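Class I SAM-dependent methyltransferase (Silicibacter pomeroyi DSS-3, PDB 3CVO) is of unknown function but probably binds S-adenosylmethionine and transfers its methyl group to an unidentified substrate. Local coordinates at residues A137-F142 against V164-L168; A141-P147 against V182-P188. All blocks are in the same frame, centred on the assembly; numbering follows the deposited sequence.

Contact 1 (A137-F142 against V164-L168) and contact 2 (A141-P147 against V182-P188) both use helix 133-143, and their centres lie about 7 Å apart. They share A141 and F142. Contact 1 joins this helix to the short helix 165-168. All its touching residues are buried, and it is wholly apolar, with no hydrogen bond across it. Contact 2 joins the C-terminal end of the helix to the loop after strand 177-182. It is only partly buried, with exposed prolines P147, P184 and P186, one backbone hydrogen bond and a bridging water. The two meet directly: F167 CE1 lies 3.7 Å from P188 CG, and L168 packs on V182.

Contact 1 (A137-F142 against V164-L168); sequences ALATAF and VEEFL
F142 and F167 meet in a T-shaped (edge-to-face) stack between helix 133-143 and the short helix 165-168. The two helices pack in the C-terminal half of a Rossmann-like methyltransferase fold. The ring centroids are 5.0 Å apart and the planes stand at 68°. F142 points its CZ and CE1 corner at the middle of the F167 ring. Its CG is anti to the carbonyl carbon (chi1 -64°), which extends the ring to meet F167.

F167 can be followed from its root. Its CB faces helix 133-143 and touches L138 CD2. F167 CG is one of the ring atoms that F142 CZ touches. F167 CD2 meets two partners: L138 CD2 at 3.7 Å and, from another direction, F142 CZ a little farther. On the other branch, F167 CD1 makes the closest approach of the two rings, 3.8 Å from F142 CE1. CE1, CE2 and CZ all reach F142 CZ, because that atom sits over the ring centre. E166 CG lies over the opposite face, so the ring is sandwiched. With an alanine here, the F142 edge would probably lose its aromatic face and a gap would open beside L138 CD2.

L168 fills the next position. Its two methyls divide the work. L168 CD2 packs on A137 CB at 3.8 Å. CD1 reaches A141 CB and also touches L138 CD2. V164 CG1 touches A137 CB more loosely. The small alanines let the leucine come close to the helix backbone. V164 O accepts from both F167 N and L168 N, which ties the turn carrying these side chains. Beyond the contact, L138 and F142 also pack on L195 of helix 192-199. L168 CD1 comes within 3.6 Å of A137 O.

Contact 2 (A141-P147 against V182-P188); sequences AFSITRP and VEPQPIP
I187 CG1 sits over one face of the F142 ring, a CH-pi contact 3.9 Å from the centroid. It is offset toward the rim on the CG side. Q185 O lies at the ring's edge in its plane, 3.4 Å from F142 CD1. Next to the ring, Q185 N donates to A141 O (3.1 Å, 157° at the hydrogen). The donor is tilted 32° from the carbonyl plane. One water donates to both F142 O and Q185 O, bridging the end of the helix to the loop.

I144 is the first residue to leave helical geometry. Its CG1 lies between the backbone N and the carbonyl carbon (chi1 57°). From there CG1 packs on P184, and I144 CD1 reaches V182 CG1 at 3.7 Å. The P184 ring lies along the backbone of T145 and R146. Farther out, P147 CA makes a CA-H...O contact of 3.0 Å with V182 O.

R146 NH2 forms a salt bridge with D124 OD1, and T145 N is hydrogen-bonded to H122 NE2. I187 also packs on I187 of the second subunit. Strand 177-182, which pairs with strand 148-152, runs into the loop, while helix 192-199 meets F142 and I187 through L195.

Contact 1 (A137-F142 against V164-L168)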
ATOM      1  N   ALA A 137      -2.349  -0.702 -13.316  1.00 19.24           N
ATOM      2  CA  ALA A 137      -2.526   0.580 -13.982  1.00 17.73           C
ATOM      3  C   ALA A 137      -2.025   1.733 -13.105  1.00 19.71           C
ATOM      4  O   ALA A 137      -1.294   2.655 -13.553  1.00 22.15           O
ATOM      5  CB  ALA A 137      -4.006   0.801 -14.417  1.00 22.45           C
ATOM      6  N   LEU A 138      -2.422   1.670 -11.843  1.00 19.65           N
ATOM      7  CA  LEU A 138      -1.972   2.655 -10.822  1.00 19.73           C
ATOM      8  C   LEU A 138      -0.486   2.576 -10.536  1.00 22.09           C
ATOM      9  O   LEU A 138       0.153   3.595 -10.420  1.00 22.82           O
ATOM     10  CB  LEU A 138      -2.791   2.571  -9.517  1.00 22.83           C
ATOM     11  CG  LEU A 138      -4.290   2.876  -9.675  1.00 22.75           C
ATOM     12  CD1 LEU A 138      -4.915   2.840  -8.238  1.00 26.63           C
ATOM     13  CD2 LEU A 138      -4.580   4.143 -10.419  1.00 30.65           C
ATOM     14  N   ALA A 139       0.045   1.370 -10.450  1.00 21.18           N
ATOM     15  CA  ALA A 139       1.469   1.151 -10.262  1.00 21.65           C
ATOM     16  C   ALA A 139       2.267   1.873 -11.348  1.00 19.85           C
ATOM     17  O   ALA A 139       3.212   2.563 -11.055  1.00 23.13           O
ATOM     18  CB  ALA A 139       1.791  -0.331 -10.232  1.00 20.94           C
ATOM     19  N   THR A 140       1.755   1.816 -12.578  1.00 19.10           N
ATOM     20  CA  THR A 140       2.425   2.439 -13.703  1.00 19.27           C
ATOM     21  C   THR A 140       2.375   3.937 -13.497  1.00 19.73           C
ATOM     22  O   THR A 140       3.394   4.614 -13.566  1.00 20.98           O
ATOM     23  CB  THR A 140       1.755   2.044 -15.038  1.00 21.41           C
ATOM     24  OG1 THR A 140       1.870   0.628 -15.193  1.00 17.96           O
ATOM     25  CG2 THR A 140       2.380   2.771 -16.237  1.00 22.66           C
ATOM     26  N   ALA A 141       1.185   4.448 -13.188  1.00 21.24           N
ATOM     27  CA  ALA A 141       0.974   5.913 -13.086  1.00 20.94           C
ATOM     28  C   ALA A 141       1.890   6.482 -12.033  1.00 23.25           C
ATOM     29  O   ALA A 141       2.476   7.544 -12.188  1.00 22.30           O
ATOM     30  CB  ALA A 141      -0.490   6.271 -12.741  1.00 22.84           C
ATOM     31  N   PHE A 142       2.019   5.748 -10.938  1.00 19.64           N
ATOM     32  CA  PHE A 142       2.773   6.314  -9.809  1.00 23.00           C
ATOM     33  C   PHE A 142       4.278   6.049  -9.933  1.00 23.75           C
ATOM     34  O   PHE A 142       5.055   6.713  -9.283  1.00 20.45           O
ATOM     35  CB  PHE A 142       2.275   5.757  -8.486  1.00 22.48           C
ATOM     36  CG  PHE A 142       0.865   6.121  -8.178  1.00 20.47           C
ATOM     37  CD1 PHE A 142       0.430   7.404  -8.323  1.00 25.31           C
ATOM     38  CD2 PHE A 142      -0.000   5.167  -7.693  1.00 24.44           C
ATOM     39  CE1 PHE A 142      -0.855   7.734  -8.048  1.00 23.61           C
ATOM     40  CE2 PHE A 142      -1.271   5.502  -7.370  1.00 23.31           C
ATOM     41  CZ  PHE A 142      -1.705   6.800  -7.571  1.00 21.15           C
ATOM     42  N   VAL A 164      -9.509   4.167 -12.236  1.00 27.03           N
ATOM     43  CA  VAL A 164      -8.291   4.287 -13.046  1.00 28.35           C
ATOM     44  C   VAL A 164      -8.180   5.725 -13.610  1.00 23.21           C
ATOM     45  O   VAL A 164      -7.103   6.297 -13.702  1.00 23.01           O
ATOM     46  CB  VAL A 164      -8.394   3.217 -14.234  1.00 31.13           C
ATOM     47  CG1 VAL A 164      -7.323   3.357 -15.247  1.00 30.29           C
ATOM     48  CG2 VAL A 164      -8.414   1.786 -13.638  1.00 30.10           C
ATOM     49  N   GLU A 165      -9.306   6.289 -14.018  1.00 24.19           N
ATOM     50  CA  GLU A 165      -9.271   7.520 -14.816  1.00 24.71           C
ATOM     51  C   GLU A 165      -8.816   8.705 -13.956  1.00 27.02           C
ATOM     52  O   GLU A 165      -8.253   9.698 -14.450  1.00 23.84           O
ATOM     53  CB  GLU A 165     -10.622   7.764 -15.496  1.00 25.52           C
ATOM     54  CG  GLU A 165     -10.927   6.671 -16.443  1.00 26.73           C
ATOM     55  CD  GLU A 165     -12.236   6.831 -17.196  1.00 31.66           C
ATOM     56  OE1 GLU A 165     -12.780   7.936 -17.232  1.00 29.13           O
ATOM     57  OE2 GLU A 165     -12.703   5.828 -17.763  1.00 28.41           O
ATOM     58  N   GLU A 166      -8.999   8.559 -12.656  1.00 25.62           N
ATOM     59  CA  GLU A 166      -8.592   9.639 -11.738  1.00 26.13           C
ATOM     60  C   GLU A 166      -7.116   9.949 -11.933  1.00 26.58           C
ATOM     61  O   GLU A 166      -6.666  11.118 -11.869  1.00 25.85           O
ATOM     62  CB  GLU A 166      -8.817   9.282 -10.276  1.00 26.77           C
ATOM     63  CG  GLU A 166      -8.331  10.409  -9.381  1.00 29.12           C
ATOM     64  CD  GLU A 166      -8.511  10.208  -7.890  1.00 43.63           C
ATOM     65  OE1 GLU A 166      -8.998   9.132  -7.473  1.00 32.97           O
ATOM     66  OE2 GLU A 166      -8.136  11.164  -7.144  1.00 42.12           O
ATOM     67  N   PHE A 167      -6.350   8.895 -12.179  1.00 23.27           N
ATOM     68  CA  PHE A 167      -4.890   9.026 -12.308  1.00 22.64           C
ATOM     69  C   PHE A 167      -4.330   8.868 -13.720  1.00 22.67           C
ATOM     70  O   PHE A 167      -3.257   9.396 -14.026  1.00 23.40           O
ATOM     71  CB  PHE A 167      -4.199   8.076 -11.352  1.00 23.40           C
ATOM     72  CG  PHE A 167      -4.499   8.383  -9.912  1.00 24.20           C
ATOM     73  CD1 PHE A 167      -3.984   9.530  -9.316  1.00 19.95           C
ATOM     74  CD2 PHE A 167      -5.299   7.551  -9.174  1.00 25.93           C
ATOM     75  CE1 PHE A 167      -4.275   9.855  -8.002  1.00 25.55           C
ATOM     76  CE2 PHE A 167      -5.571   7.827  -7.852  1.00 27.69           C
ATOM     77  CZ  PHE A 167      -5.052   8.984  -7.248  1.00 26.46           C
ATOM     78  N   LEU A 168      -5.037   8.135 -14.573  1.00 23.53           N
ATOM     79  CA  LEU A 168      -4.566   7.834 -15.927  1.00 22.53           C
ATOM     80  C   LEU A 168      -5.165   8.786 -16.957  1.00 25.04           C
ATOM     81  O   LEU A 168      -4.711   8.893 -18.107  1.00 22.49           O
ATOM     82  CB  LEU A 168      -4.853   6.346 -16.295  1.00 21.21           C
ATOM     83  CG  LEU A 168      -3.734   5.428 -15.798  1.00 24.74           C
ATOM     84  CD1 LEU A 168      -3.729   5.271 -14.258  1.00 24.07           C
ATOM     85  CD2 LEU A 168      -3.885   4.034 -16.478  1.00 26.25           C
TER

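Contact 2 (A141-P147 against V182-P188)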
ATOM      1  N   ALA A 141       1.185   4.448 -13.188  1.00 21.24           N
ATOM      2  CA  ALA A 141       0.974   5.913 -13.086  1.00 20.94           C
ATOM      3  C   ALA A 141       1.890   6.482 -12.033  1.00 23.25           C
ATOM      4  O   ALA A 141       2.476   7.544 -12.188  1.00 22.30           O
ATOM      5  CB  ALA A 141      -0.490   6.271 -12.741  1.00 22.84           C
ATOM      6  N   PHE A 142       2.019   5.748 -10.938  1.00 19.64           N
ATOM      7  CA  PHE A 142       2.773   6.314  -9.809  1.00 23.00           C
ATOM      8  C   PHE A 142       4.278   6.049  -9.933  1.00 23.75           C
ATOM      9  O   PHE A 142       5.055   6.713  -9.283  1.00 20.45           O
ATOM     10  CB  PHE A 142       2.275   5.757  -8.486  1.00 22.48           C
ATOM     11  CG  PHE A 142       0.865   6.121  -8.178  1.00 20.47           C
ATOM     12  CD1 PHE A 142       0.430   7.404  -8.323  1.00 25.31           C
ATOM     13  CD2 PHE A 142      -0.000   5.167  -7.693  1.00 24.44           C
ATOM     14  CE1 PHE A 142      -0.855   7.734  -8.048  1.00 23.61           C
ATOM     15  CE2 PHE A 142      -1.271   5.502  -7.370  1.00 23.31           C
ATOM     16  CZ  PHE A 142      -1.705   6.800  -7.571  1.00 21.15           C
ATOM     17  N   SER A 143       4.669   5.137 -10.815  1.00 20.33           N
ATOM     18  CA  SER A 143       6.083   4.659 -10.872  1.00 20.25           C
ATOM     19  C   SER A 143       6.911   5.241 -12.029  1.00 20.76           C
ATOM     20  O   SER A 143       8.149   5.290 -12.002  1.00 22.64           O
ATOM     21  CB  SER A 143       6.147   3.142 -10.927  1.00 23.12           C
ATOM     22  OG  SER A 143       5.622   2.517  -9.763  1.00 22.58           O
ATOM     23  N   ILE A 144       6.207   5.634 -13.063  1.00 18.42           N
ATOM     24  CA  ILE A 144       6.835   6.179 -14.278  1.00 18.14           C
ATOM     25  C   ILE A 144       7.457   7.527 -13.940  1.00 18.84           C
ATOM     26  O   ILE A 144       7.021   8.197 -12.998  1.00 20.22           O
ATOM     27  CB  ILE A 144       5.861   6.319 -15.473  1.00 17.77           C
ATOM     28  CG1 ILE A 144       4.634   7.208 -15.150  1.00 22.73           C
ATOM     29  CG2 ILE A 144       5.400   4.917 -16.043  1.00 18.39           C
ATOM     30  CD1 ILE A 144       3.753   7.543 -16.348  1.00 21.06           C
ATOM     31  N   THR A 145       8.497   7.878 -14.693  1.00 18.89           N
ATOM     32  CA  THR A 145       9.173   9.179 -14.599  1.00 20.72           C
ATOM     33  C   THR A 145       9.096  10.011 -15.854  1.00 20.44           C
ATOM     34  O   THR A 145       9.490  11.168 -15.852  1.00 21.44           O
ATOM     35  CB  THR A 145      10.641   9.033 -14.129  1.00 23.45           C
ATOM     36  OG1 THR A 145      11.348   8.129 -15.000  1.00 23.05           O
ATOM     37  CG2 THR A 145      10.668   8.487 -12.676  1.00 26.57           C
ATOM     38  N   ARG A 146       8.533   9.431 -16.900  1.00 21.65           N
ATOM     39  CA  ARG A 146       8.143  10.145 -18.131  1.00 22.66           C
ATOM     40  C   ARG A 146       6.843   9.502 -18.700  1.00 21.83           C
ATOM     41  O   ARG A 146       6.468   8.393 -18.294  1.00 21.49           O
ATOM     42  CB  ARG A 146       9.298  10.086 -19.136  1.00 21.94           C
ATOM     43  CG  ARG A 146       9.662   8.699 -19.593  1.00 27.00           C
ATOM     44  CD  ARG A 146      10.778   8.775 -20.666  1.00 29.14           C
ATOM     45  NE  ARG A 146      11.287   7.442 -21.005  1.00 25.54           N
ATOM     46  CZ  ARG A 146      10.679   6.593 -21.827  1.00 26.02           C
ATOM     47  NH1 ARG A 146       9.539   6.905 -22.421  1.00 27.36           N
ATOM     48  NH2 ARG A 146      11.222   5.427 -22.052  1.00 25.85           N
ATOM     49  N   PRO A 147       6.132  10.205 -19.592  1.00 18.13           N
ATOM     50  CA  PRO A 147       4.855   9.703 -20.088  1.00 20.28           C
ATOM     51  C   PRO A 147       4.980   8.390 -20.819  1.00 21.54           C
ATOM     52  O   PRO A 147       5.988   8.114 -21.476  1.00 18.87           O
ATOM     53  CB  PRO A 147       4.388  10.787 -21.052  1.00 22.75           C
ATOM     54  CG  PRO A 147       5.027  12.002 -20.547  1.00 21.06           C
ATOM     55  CD  PRO A 147       6.384  11.580 -20.055  1.00 23.52           C
ATOM     56  N   VAL A 182      -0.454   8.347 -20.197  1.00 21.29           N
ATOM     57  CA  VAL A 182      -0.181   8.451 -18.754  1.00 22.31           C
ATOM     58  C   VAL A 182       1.018   9.320 -18.460  1.00 22.89           C
ATOM     59  O   VAL A 182       2.090   9.173 -19.048  1.00 23.19           O
ATOM     60  CB  VAL A 182       0.008   7.033 -18.118  1.00 23.59           C
ATOM     61  CG1 VAL A 182       0.040   7.120 -16.560  1.00 21.64           C
ATOM     62  CG2 VAL A 182      -1.092   6.121 -18.551  1.00 19.75           C
ATOM     63  N   GLU A 183       0.832  10.237 -17.525  1.00 22.52           N
ATOM     64  CA  GLU A 183       1.880  11.142 -17.125  1.00 23.04           C
ATOM     65  C   GLU A 183       2.238  10.860 -15.688  1.00 24.08           C
ATOM     66  O   GLU A 183       1.390  10.387 -14.907  1.00 26.78           O
ATOM     67  CB  GLU A 183       1.389  12.567 -17.200  1.00 25.47           C
ATOM     68  CG  GLU A 183       0.673  12.916 -18.469  1.00 36.13           C
ATOM     69  CD  GLU A 183       1.442  13.878 -19.304  1.00 45.91           C
ATOM     70  OE1 GLU A 183       2.396  14.474 -18.768  1.00 57.25           O
ATOM     71  OE2 GLU A 183       1.096  14.049 -20.491  1.00 52.57           O
ATOM     72  N   PRO A 184       3.474  11.161 -15.294  1.00 25.10           N
ATOM     73  CA  PRO A 184       3.811  10.735 -13.912  1.00 26.84           C
ATOM     74  C   PRO A 184       2.961  11.455 -12.864  1.00 26.77           C
ATOM     75  O   PRO A 184       2.742  12.653 -12.997  1.00 25.22           O
ATOM     76  CB  PRO A 184       5.284  11.105 -13.794  1.00 27.42           C
ATOM     77  CG  PRO A 184       5.782  11.014 -15.232  1.00 25.28           C
ATOM     78  CD  PRO A 184       4.660  11.603 -16.050  1.00 24.78           C
ATOM     79  N   GLN A 185       2.466  10.678 -11.886  1.00 26.97           N
ATOM     80  CA  GLN A 185       1.562  11.151 -10.804  1.00 27.10           C
ATOM     81  C   GLN A 185       2.183  10.953  -9.409  1.00 25.36           C
ATOM     82  O   GLN A 185       2.681   9.866  -9.116  1.00 27.45           O
ATOM     83  CB  GLN A 185       0.260  10.339 -10.814  1.00 25.89           C
ATOM     84  CG  GLN A 185      -0.527  10.426 -12.097  1.00 25.95           C
ATOM     85  CD  GLN A 185      -1.065  11.803 -12.253  1.00 35.44           C
ATOM     86  OE1 GLN A 185      -1.484  12.395 -11.260  1.00 37.11           O
ATOM     87  NE2 GLN A 185      -1.035  12.351 -13.479  1.00 28.42           N
ATOM     88  N   PRO A 186       2.115  11.977  -8.545  1.00 23.87           N
ATOM     89  CA  PRO A 186       2.457  11.768  -7.127  1.00 24.05           C
ATOM     90  C   PRO A 186       1.379  10.917  -6.468  1.00 21.14           C
ATOM     91  O   PRO A 186       0.253  10.888  -6.941  1.00 23.18           O
ATOM     92  CB  PRO A 186       2.449  13.180  -6.534  1.00 25.44           C
ATOM     93  CG  PRO A 186       2.037  14.077  -7.594  1.00 29.42           C
ATOM     94  CD  PRO A 186       1.882  13.390  -8.867  1.00 28.42           C
ATOM     95  N   ILE A 187       1.738  10.208  -5.410  1.00 22.74           N
ATOM     96  CA  ILE A 187       0.748   9.395  -4.697  1.00 22.96           C
ATOM     97  C   ILE A 187       0.056  10.259  -3.630  1.00 24.37           C
ATOM     98  O   ILE A 187       0.711  10.691  -2.692  1.00 22.33           O
ATOM     99  CB  ILE A 187       1.443   8.192  -3.991  1.00 22.64           C
ATOM    100  CG1 ILE A 187       2.115   7.250  -5.005  1.00 28.32           C
ATOM    101  CG2 ILE A 187       0.455   7.363  -3.189  1.00 25.85           C
ATOM    102  CD1 ILE A 187       3.150   6.318  -4.356  1.00 25.75           C
ATOM    103  N   PRO A 188      -1.271  10.501  -3.735  1.00 25.39           N
ATOM    104  CA  PRO A 188      -1.959  11.246  -2.650  1.00 22.89           C
ATOM    105  C   PRO A 188      -2.048  10.430  -1.346  1.00 21.53           C
ATOM    106  O   PRO A 188      -2.476   9.300  -1.371  1.00 21.15           O
ATOM    107  CB  PRO A 188      -3.362  11.490  -3.242  1.00 26.83           C
ATOM    108  CG  PRO A 188      -3.251  11.171  -4.721  1.00 27.73           C
ATOM    109  CD  PRO A 188      -2.203  10.107  -4.805  1.00 27.12           C
TER
HETATM  110  O   HOH W   1       4.597   8.778  -7.700  1.00 25.31           O